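Thioesterase (PDB 6VAP) probably hydrolyses acyl thioesters on the carrier domains of the borrelidin polyketide synthase, acting as a type II (editing) thioesterase of the alpha/beta-hydrolase fold. Local coordinates at residues A198-D203 and L225-G230; E119-S124 and C194-L199; G189-C194 and H218-F223. One frame throughout, in Å; residues are numbered along the deposited sequence.

Strand 196-201 runs through the arrangement: it pairs with strand 120-124 on one side (interaction 2) and with strand 223-228, outermost in the sheet of this chain, on the other (interaction 1). The centres of these two contacts lie about 13 Å apart. Interaction 3 joins the loops that lead into strands 196-201 and 223-228; its centre is about 10 Å from that of interaction 2 and 21 Å from that of interaction 1. Along the chain the order is 119-124, 189-194, 194-203, 218-223, 225-230. The last two strands of the alpha/beta-hydrolase sheet are thus joined at their entry and their exit, the latter leading to the probable catalytic Asp204 and His232.

Interaction 1: A198-D203 and L225-G230; sequences ALTGDD and LDTFAG
Thr200 O is the best-held polar atom, gripped by one hydrogen bond and one C-H contact. Phe228 N bonds to it at 2.8 Å, nearly along the C=O axis, and Thr227 CA brings a C-H to it at 3.3 Å. Thr200 O also lies near the plane of the Phe228 ring at its edge, 3.4 Å from CD1. Phe228 CG is anti to its carbonyl carbon (chi1 -56°), so the ring lies beside Leu199, whose CD2 reaches its edge. On the face of Ala198 and Thr200, Leu225 tips CD1 to 3.5 Å from Ala198 CB, and Thr200 CG2 rests alongside Thr227 OG1. Asp226 OD2 is hydrogen-bonded to His197 NE2. Past the strands, Asp202 CG sits in the crowded position between N and carbonyl carbon (chi1 64°), so OD1 accepts a hydrogen bond from Gly230 N (2.9 Å), met from above the carboxylate plane. Gly230 O receives Asp203 N at 2.9 Å, and Gly201 CA, bare of a side chain, comes within 3.2 Å of it. This parallel beta-alpha-beta pairing is extended by the Asp202 carboxylate bond and the Asp203 N to Gly230 O bond, tying together the loops leading to Asp204 and His232 of a probable Ser-His-Asp triad.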
# COMPACT_ATOMS: atom_id res chain seq x y z
N ALA A 198 -10.93 -3.74 3.95
CA ALA A 198 -10.12 -3.00 4.89
C ALA A 198 -9.67 -3.94 5.99
O ALA A 198 -10.41 -4.84 6.41
CB ALA A 198 -10.93 -1.85 5.46
N LEU A 199 -8.45 -3.73 6.47
CA LEU A 199 -7.84 -4.58 7.48
C LEU A 199 -7.20 -3.69 8.53
O LEU A 199 -6.44 -2.77 8.18
CB LEU A 199 -6.80 -5.52 6.87
CG LEU A 199 -7.22 -6.21 5.57
CD1 LEU A 199 -6.01 -6.83 4.95
CD2 LEU A 199 -8.30 -7.26 5.79
N THR A 200 -7.51 -3.93 9.80
CA THR A 200 -7.05 -3.02 10.85
C THR A 200 -6.75 -3.82 12.12
O THR A 200 -7.26 -4.92 12.31
CB THR A 200 -8.10 -1.91 11.07
OG1 THR A 200 -7.53 -0.87 11.88
CG2 THR A 200 -9.37 -2.47 11.73
N GLY A 201 -5.91 -3.25 12.96
CA GLY A 201 -5.67 -3.80 14.27
C GLY A 201 -6.60 -3.18 15.30
O GLY A 201 -6.96 -2.04 15.21
N ASP A 202 -6.97 -3.97 16.30
CA ASP A 202 -7.93 -3.51 17.31
C ASP A 202 -7.29 -2.61 18.37
O ASP A 202 -8.01 -2.08 19.23
CB ASP A 202 -8.61 -4.71 17.99
CG ASP A 202 -7.64 -5.59 18.77
OD1 ASP A 202 -6.42 -5.36 18.73
OD2 ASP A 202 -8.11 -6.55 19.39
N ASP A 203 -5.97 -2.43 18.32
CA ASP A 203 -5.25 -1.62 19.30
C ASP A 203 -4.29 -0.67 18.61
O ASP A 203 -3.10 -0.60 18.90
CB ASP A 203 -4.48 -2.51 20.29
CG ASP A 203 -4.05 -1.73 21.58
OD1 ASP A 203 -4.53 -0.61 21.80
OD2 ASP A 203 -3.22 -2.23 22.35
N LEU A 225 -14.68 -5.35 6.20
CA LEU A 225 -13.71 -4.89 7.16
C LEU A 225 -13.38 -6.03 8.11
O LEU A 225 -14.30 -6.62 8.70
CB LEU A 225 -14.23 -3.72 7.96
CG LEU A 225 -13.37 -3.25 9.14
CD1 LEU A 225 -12.00 -2.79 8.69
CD2 LEU A 225 -14.09 -2.13 9.90
N ASP A 226 -12.09 -6.33 8.25
CA ASP A 226 -11.62 -7.39 9.14
C ASP A 226 -10.70 -6.77 10.17
O ASP A 226 -9.79 -6.02 9.79
CB ASP A 226 -10.86 -8.50 8.39
CG ASP A 226 -11.77 -9.59 7.86
OD1 ASP A 226 -12.53 -10.19 8.67
OD2 ASP A 226 -11.72 -9.88 6.65
N THR A 227 -10.93 -7.07 11.44
CA THR A 227 -10.14 -6.55 12.55
C THR A 227 -9.29 -7.68 13.11
O THR A 227 -9.75 -8.82 13.23
CB THR A 227 -11.06 -5.97 13.65
OG1 THR A 227 -11.95 -5.01 13.02
CG2 THR A 227 -10.27 -5.35 14.71
N PHE A 228 -8.08 -7.33 13.51
CA PHE A 228 -7.12 -8.29 14.04
C PHE A 228 -6.59 -7.84 15.40
O PHE A 228 -6.50 -6.63 15.68
CB PHE A 228 -5.95 -8.45 13.07
CG PHE A 228 -6.37 -8.85 11.68
CD1 PHE A 228 -6.87 -7.90 10.81
CD2 PHE A 228 -6.28 -10.21 11.26
CE1 PHE A 228 -7.28 -8.30 9.50
CE2 PHE A 228 -6.61 -10.57 10.01
CZ PHE A 228 -7.14 -9.60 9.10
N ALA A 229 -6.28 -8.82 16.25
CA ALA A 229 -5.68 -8.51 17.55
C ALA A 229 -4.27 -7.97 17.31
O ALA A 229 -3.36 -8.71 16.94
CB ALA A 229 -5.67 -9.74 18.46
N GLY A 230 -4.09 -6.67 17.50
CA GLY A 230 -2.78 -6.06 17.42
C GLY A 230 -2.92 -4.59 17.05
O GLY A 230 -4.02 -4.03 16.97

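Interaction 2: E119-S124 and C194-L199; sequences EALLVS and CPIHAL
Four backbone hydrogen bonds run alternately between the parallel strands. Leu121 N gives to Pro195 O at 2.8 Å, and Leu121 O accepts His197 N in its carbonyl plane; two residues on, Val123 N reaches His197 O (3.0 Å) and Val123 O takes Leu199 N (2.8 Å). Leu122 CA shares His197 O with Val123 N through a C-H contact. A further oxygen, Leu199 O, is approached at the strand end by the C-H of Ser124 CA, at 3.1 Å. Apolar contacts are sorted by face. On one, Leu121 and Ile196 lie side by side, Leu121 CB also touching Cys194 SG at 4.0 Å, and Val123 CG2, in the crowded position between N and carbonyl carbon, touches both Ile196 CG2 and Ala198 CB. On the other, Leu122 crosses obliquely so that CD2 meets His197 CB at 4.0 Å. The polar side-chain ends look elsewhere: the His197 ring, with CG anti to N (chi1 -167°), bonds through ND1 to His249 besides serving Asp226, and Ser124 OG bonds to His97 and Tyr234. The pair is buried within the central sheet, between strands 92-97 and 223-228, with helix 239-250 packed on the face of Leu122 and His197.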
# COMPACT_ATOMS: atom_id res chain seq x y z
N GLU A 119 -9.87 -6.00 -9.31
CA GLU A 119 -10.54 -7.09 -8.60
C GLU A 119 -10.81 -6.71 -7.15
O GLU A 119 -11.87 -7.02 -6.60
CB GLU A 119 -9.68 -8.35 -8.68
CG GLU A 119 -9.40 -8.81 -10.09
CD GLU A 119 -10.66 -9.00 -10.92
OE1 GLU A 119 -11.59 -9.68 -10.43
OE2 GLU A 119 -10.71 -8.47 -12.05
N ALA A 120 -9.83 -6.10 -6.50
CA ALA A 120 -10.04 -5.64 -5.14
C ALA A 120 -9.03 -4.54 -4.83
O ALA A 120 -7.95 -4.49 -5.44
CB ALA A 120 -9.89 -6.80 -4.15
N LEU A 121 -9.41 -3.67 -3.88
CA LEU A 121 -8.48 -2.75 -3.23
C LEU A 121 -8.41 -3.18 -1.77
O LEU A 121 -9.41 -3.09 -1.04
CB LEU A 121 -8.96 -1.31 -3.38
CG LEU A 121 -8.20 -0.31 -2.54
CD1 LEU A 121 -6.70 -0.36 -2.88
CD2 LEU A 121 -8.78 1.09 -2.69
N LEU A 122 -7.25 -3.71 -1.33
CA LEU A 122 -7.03 -4.12 0.06
C LEU A 122 -6.20 -3.04 0.75
O LEU A 122 -5.13 -2.65 0.28
CB LEU A 122 -6.32 -5.48 0.13
CG LEU A 122 -7.15 -6.63 -0.40
CD1 LEU A 122 -6.51 -7.25 -1.66
CD2 LEU A 122 -7.30 -7.68 0.67
N VAL A 123 -6.74 -2.51 1.84
CA VAL A 123 -6.13 -1.39 2.55
C VAL A 123 -5.99 -1.74 4.02
O VAL A 123 -6.96 -2.17 4.66
CB VAL A 123 -6.95 -0.10 2.39
CG1 VAL A 123 -6.74 0.47 0.96
CG2 VAL A 123 -8.38 -0.41 2.59
N SER A 124 -4.79 -1.61 4.54
CA SER A 124 -4.45 -2.09 5.87
C SER A 124 -3.97 -0.91 6.69
O SER A 124 -3.12 -0.16 6.23
CB SER A 124 -3.33 -3.15 5.76
OG SER A 124 -2.65 -3.28 6.98
N CYS A 194 -14.67 -0.84 -7.66
CA CYS A 194 -14.01 -2.10 -7.33
C CYS A 194 -14.27 -2.41 -5.88
O CYS A 194 -14.35 -1.53 -5.10
CB CYS A 194 -12.50 -2.04 -7.38
SG CYS A 194 -11.83 -0.85 -6.20
N PRO A 195 -14.41 -3.78 -5.29
CA PRO A 195 -14.48 -4.15 -3.87
C PRO A 195 -13.35 -3.53 -3.08
O PRO A 195 -12.22 -3.39 -3.54
CB PRO A 195 -14.38 -5.67 -3.89
CG PRO A 195 -14.83 -6.07 -5.28
CD PRO A 195 -14.38 -4.96 -6.18
N ILE A 196 -13.65 -3.12 -1.86
CA ILE A 196 -12.66 -2.63 -0.93
C ILE A 196 -12.70 -3.51 0.30
O ILE A 196 -13.77 -3.77 0.86
CB ILE A 196 -12.91 -1.16 -0.55
CG1 ILE A 196 -12.59 -0.24 -1.73
CG2 ILE A 196 -11.95 -0.78 0.66
CD1 ILE A 196 -12.78 1.24 -1.45
N HIS A 197 -11.55 -4.04 0.68
CA HIS A 197 -11.42 -4.86 1.87
C HIS A 197 -10.45 -4.15 2.79
O HIS A 197 -9.27 -3.99 2.46
CB HIS A 197 -10.95 -6.29 1.56
CG HIS A 197 -11.10 -7.23 2.73
ND1 HIS A 197 -11.25 -8.59 2.57
CD2 HIS A 197 -11.13 -7.01 4.07
CE1 HIS A 197 -11.37 -9.17 3.76
NE2 HIS A 197 -11.29 -8.23 4.69
N ALA A 198 -10.93 -3.74 3.95
CA ALA A 198 -10.12 -3.00 4.89
C ALA A 198 -9.67 -3.94 5.99
O ALA A 198 -10.41 -4.84 6.41
CB ALA A 198 -10.93 -1.85 5.46
N LEU A 199 -8.45 -3.73 6.47
CA LEU A 199 -7.84 -4.58 7.48
C LEU A 199 -7.20 -3.69 8.53
O LEU A 199 -6.44 -2.77 8.18
CB LEU A 199 -6.80 -5.52 6.87
CG LEU A 199 -7.22 -6.21 5.57
CD1 LEU A 199 -6.01 -6.83 4.95
CD2 LEU A 199 -8.30 -7.26 5.79

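Interaction 3: G189-C194 and H218-F223; sequences GPKLRC and HTDGPF
His218 opens the contact through its carbonyl, since its ring leads away to an edge-to-face meeting with Tyr186 and a hydrogen bond between His218 NE2 and Ser130 OG. His218 O takes Leu192 N at 2.8 Å, the donor standing 33° above the carbonyl plane, and Leu192 CB lies close by the same oxygen at 3.3 Å. Thr219 follows with its hydroxyl anti to the backbone N (chi1 -176°). In that position OG1 gives its hydrogen to Cys194 O, 2.7 Å away, and accepts Gly221 N at 3.0 Å, which makes an ST turn; the two bonds together fix the hydroxyl's rotation. Thr219 CA-H faces Leu192 O, which also receives Asp220 N at 2.8 Å, so Leu192 is held through both N and O in a single bridge. The Asp220 carboxylate meets the extended Lys191 chain at about a right angle, OD2 against CB, while NZ stays 4.2 Å from OD1, beyond a salt bridge. Gly221, without a side chain, lets CA come within 3.4 Å of Arg193 O. The Pro222 backbone then bonds to Ile196 of strand 196-201. Glu112 OE2, on helix 99-113, accepts from both Arg193 N and Cys194 N. The join therefore rests on two backbone N-H...O=C bonds and one threonine hydroxyl given to a backbone carbonyl; the charged pair at the surface probably adds only mild attraction.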
# COMPACT_ATOMS: atom_id res chain seq x y z
N GLY A 189 -13.73 12.97 -5.53
CA GLY A 189 -13.90 12.58 -6.91
C GLY A 189 -14.91 11.45 -7.02
O GLY A 189 -15.57 11.07 -6.05
N PRO A 190 -15.04 10.90 -8.22
CA PRO A 190 -15.97 9.77 -8.39
C PRO A 190 -15.59 8.63 -7.48
O PRO A 190 -14.41 8.33 -7.30
CB PRO A 190 -15.81 9.38 -9.86
CG PRO A 190 -15.20 10.61 -10.53
CD PRO A 190 -14.34 11.25 -9.47
N LYS A 191 -16.60 8.02 -6.86
CA LYS A 191 -16.37 6.84 -6.04
C LYS A 191 -15.73 5.71 -6.85
O LYS A 191 -15.90 5.63 -8.07
CB LYS A 191 -17.69 6.32 -5.44
CG LYS A 191 -18.17 7.12 -4.22
CD LYS A 191 -19.36 6.40 -3.57
CE LYS A 191 -19.96 7.22 -2.45
NZ LYS A 191 -21.13 6.53 -1.83
N LEU A 192 -15.03 4.81 -6.18
CA LEU A 192 -14.57 3.60 -6.86
C LEU A 192 -15.75 2.66 -7.13
O LEU A 192 -16.84 2.79 -6.58
CB LEU A 192 -13.48 2.92 -6.04
CG LEU A 192 -12.20 3.73 -5.81
CD1 LEU A 192 -11.32 3.06 -4.76
CD2 LEU A 192 -11.40 3.93 -7.09
N ARG A 193 -15.61 1.67 -7.99
CA ARG A 193 -16.60 0.58 -8.15
C ARG A 193 -15.98 -0.75 -7.75
O ARG A 193 -16.70 -1.69 -7.53
CB ARG A 193 -17.10 0.52 -9.59
CG ARG A 193 -17.76 1.81 -10.06
CD ARG A 193 -18.00 1.83 -11.55
NE ARG A 193 -17.26 2.93 -12.15
CZ ARG A 193 -16.01 2.83 -12.56
NH1 ARG A 193 -15.41 1.66 -12.52
NH2 ARG A 193 -15.40 3.89 -13.04
N CYS A 194 -14.67 -0.84 -7.66
CA CYS A 194 -14.01 -2.10 -7.33
C CYS A 194 -14.27 -2.41 -5.88
O CYS A 194 -14.35 -1.53 -5.10
CB CYS A 194 -12.50 -2.04 -7.38
SG CYS A 194 -11.83 -0.85 -6.20
N HIS A 218 -16.08 5.02 -0.06
CA HIS A 218 -15.27 5.36 -1.22
C HIS A 218 -15.42 4.38 -2.38
O HIS A 218 -14.71 4.51 -3.38
CB HIS A 218 -13.81 5.44 -0.81
CG HIS A 218 -13.50 6.60 0.09
ND1 HIS A 218 -13.10 7.82 -0.39
CD2 HIS A 218 -13.58 6.74 1.43
CE1 HIS A 218 -12.90 8.65 0.62
NE2 HIS A 218 -13.20 8.03 1.74
N THR A 219 -16.34 3.44 -2.29
CA THR A 219 -16.62 2.55 -3.39
C THR A 219 -18.10 2.23 -3.39
O THR A 219 -18.71 2.12 -2.32
CB THR A 219 -15.82 1.24 -3.30
OG1 THR A 219 -16.08 0.45 -4.47
CG2 THR A 219 -16.26 0.42 -2.10
N ASP A 220 -18.67 2.08 -4.59
CA ASP A 220 -20.02 1.55 -4.77
C ASP A 220 -20.05 0.02 -4.81
O ASP A 220 -21.13 -0.57 -4.79
CB ASP A 220 -20.63 2.11 -6.05
CG ASP A 220 -21.11 3.54 -5.89
OD1 ASP A 220 -21.86 3.81 -4.93
OD2 ASP A 220 -20.73 4.40 -6.73
N GLY A 221 -18.90 -0.63 -4.89
CA GLY A 221 -18.81 -2.07 -4.83
C GLY A 221 -18.89 -2.58 -3.40
O GLY A 221 -19.12 -1.84 -2.44
N PRO A 222 -18.71 -3.88 -3.23
CA PRO A 222 -18.85 -4.48 -1.90
C PRO A 222 -17.71 -4.06 -0.98
O PRO A 222 -16.58 -3.82 -1.42
CB PRO A 222 -18.81 -5.99 -2.17
CG PRO A 222 -18.11 -6.14 -3.49
CD PRO A 222 -18.38 -4.86 -4.28
N PHE A 223 -18.02 -3.96 0.31
CA PHE A 223 -17.06 -3.56 1.32
C PHE A 223 -17.01 -4.59 2.45
O PHE A 223 -18.03 -5.11 2.91
CB PHE A 223 -17.39 -2.20 1.91
CG PHE A 223 -16.46 -1.80 3.03
CD1 PHE A 223 -15.21 -1.34 2.76
CD2 PHE A 223 -16.85 -1.91 4.35
CE1 PHE A 223 -14.29 -0.99 3.81
CE2 PHE A 223 -15.98 -1.58 5.40
CZ PHE A 223 -14.72 -1.11 5.12